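Local coordinates for 3-keto-5-aminohexanoate cleavage enzyme (Ralstonia eutropha, PDB 3C6C), which probably cleaves 3-keto-5-aminohexanoate or a related beta-keto acid in a metal-dependent reaction, at residues Val99-Cys104 / Pro141-Leu146. Residues are numbered along the deposited sequence; the frame is centred on the assembly and turned at random. Where two conformers were deposited one is given.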
# COMPACT_ATOMS: atom_id res chain seq x y z
N VAL A 99 -16.34 26.97 -15.18
CA VAL A 99 -15.89 27.44 -13.85
C VAL A 99 -14.47 27.97 -14.06
O VAL A 99 -13.67 27.34 -14.73
CB VAL A 99 -15.92 26.32 -12.77
CG1 VAL A 99 -15.41 26.84 -11.40
CG2 VAL A 99 -17.34 25.73 -12.66
N LEU A 100 -14.21 29.15 -13.50
CA LEU A 100 -12.88 29.77 -13.57
C LEU A 100 -12.07 29.55 -12.30
O LEU A 100 -12.53 29.74 -11.19
CB LEU A 100 -12.98 31.27 -13.84
CG LEU A 100 -13.75 31.71 -15.07
CD1 LEU A 100 -13.77 33.23 -15.19
CD2 LEU A 100 -13.19 31.02 -16.30
N ASN A 101 -10.84 29.11 -12.54
CA ASN A 101 -9.82 28.85 -11.50
C ASN A 101 -8.57 29.66 -11.86
O ASN A 101 -7.81 29.32 -12.78
CB ASN A 101 -9.56 27.34 -11.38
CG ASN A 101 -8.39 26.98 -10.43
OD1 ASN A 101 -7.67 27.83 -9.95
ND2 ASN A 101 -8.20 25.67 -10.21
N LEU A 102 -8.39 30.77 -11.18
CA LEU A 102 -7.23 31.62 -11.43
C LEU A 102 -6.06 31.21 -10.56
O LEU A 102 -6.20 30.94 -9.37
CB LEU A 102 -7.52 33.11 -11.19
CG LEU A 102 -8.61 33.77 -12.04
CD1 LEU A 102 -8.64 35.30 -11.75
CD2 LEU A 102 -8.53 33.40 -13.53
N THR A 103 -4.88 31.17 -11.18
CA THR A 103 -3.68 30.91 -10.42
C THR A 103 -3.48 32.01 -9.37
O THR A 103 -3.68 33.20 -9.62
CB THR A 103 -2.40 30.80 -11.29
OG1 THR A 103 -1.31 30.39 -10.46
CG2 THR A 103 -2.07 32.15 -11.96
N CYS A 104 -3.09 31.56 -8.19
CA CYS A 104 -2.62 32.47 -7.15
C CYS A 104 -1.36 31.92 -6.51
O CYS A 104 -1.10 32.15 -5.33
CB CYS A 104 -3.72 32.69 -6.12
SG CYS A 104 -3.54 34.28 -5.26
N PRO A 141 -13.09 35.06 -9.44
CA PRO A 141 -13.34 33.73 -9.96
C PRO A 141 -13.96 32.85 -8.89
O PRO A 141 -13.93 33.18 -7.71
CB PRO A 141 -11.93 33.21 -10.26
CG PRO A 141 -11.09 33.89 -9.26
CD PRO A 141 -11.66 35.27 -9.13
N GLU A 142 -14.53 31.72 -9.28
CA GLU A 142 -15.14 30.81 -8.29
C GLU A 142 -14.06 30.11 -7.49
O GLU A 142 -14.22 29.80 -6.32
CB GLU A 142 -16.09 29.78 -8.93
CG GLU A 142 -17.42 30.45 -9.28
CD GLU A 142 -18.25 29.64 -10.24
OE1 GLU A 142 -17.90 29.57 -11.44
OE2 GLU A 142 -19.30 29.14 -9.78
N ILE A 143 -12.94 29.90 -8.15
CA ILE A 143 -11.83 29.12 -7.58
C ILE A 143 -10.52 29.84 -7.84
O ILE A 143 -10.38 30.55 -8.81
CB ILE A 143 -11.77 27.69 -8.20
CG1 ILE A 143 -13.07 26.92 -7.95
CG2 ILE A 143 -10.55 26.92 -7.71
CD1 ILE A 143 -13.16 25.62 -8.73
N ALA A 144 -9.58 29.69 -6.91
CA ALA A 144 -8.18 30.11 -7.16
C ALA A 144 -7.21 29.12 -6.52
O ALA A 144 -7.52 28.51 -5.50
CB ALA A 144 -7.91 31.54 -6.65
N SER A 145 -6.07 28.95 -7.18
CA SER A 145 -5.05 27.97 -6.76
C SER A 145 -4.07 28.55 -5.75
O SER A 145 -3.50 29.64 -5.94
CB SER A 145 -4.29 27.45 -7.98
OG SER A 145 -5.19 26.86 -8.91
N LEU A 146 -3.87 27.78 -4.71
CA LEU A 146 -3.01 28.11 -3.59
C LEU A 146 -2.07 26.95 -3.31
O LEU A 146 -2.50 25.85 -2.93
CB LEU A 146 -3.85 28.38 -2.35
CG LEU A 146 -3.15 29.07 -1.16
CD1 LEU A 146 -2.57 30.40 -1.55
CD2 LEU A 146 -4.12 29.23 -0.02
O HOH W 1 -15.83 31.15 -12.07
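I143 N donates to L100 O (3.1 Å), L102 N to I143 O, and S145 N to L102 O (3.0 Å); this alternation of partners, with both strands running the same way at 30°, defines a parallel ladder in which N101 pairs with I143 and L102 with A144. Beyond it, C104 N reaches S145 O in a weak bond bent to 124°. Each strand also lends a CA-H to the ladder: N101 CA faces I143 O, and A144 CA faces L102 O. Beside the first ladder bond, just ahead of strand 143-146, one water takes protons from L100 N and E142 N and donates to E142 OE1 (2.7 Å), while OE2 is salt-bridged to R307.

Polar and apolar side chains share the face bearing N101, I143 and S145. With N101 CG anti to the backbone N (chi1 173°), the amide leans over the neighbouring strand: its CG lies 3.5 Å from I143 CG2, and OD1 lies 2.9 Å from OG in one of two S145 conformers. The hydroxyl proton's partner is unsettled, E184 and E186 being weak partners of OG. E184 and H66 add weak bonds to the amide. V99 CG1 extends the apolar edge, 3.7 Å from I143 CD1.

Across the sheet, L102 meets the P141 ring at about a right angle, CG against CG at 3.7 Å; helices 134-139 and 166-179 cover this face near A144 and C104.

The N101/S145 face turns toward the nickel site of H66, H68 and E269, the T103 side chain about 4 Å from the metal. Neighbouring parallel strands with helices packed outside are the architecture of a TIM beta/alpha-barrel.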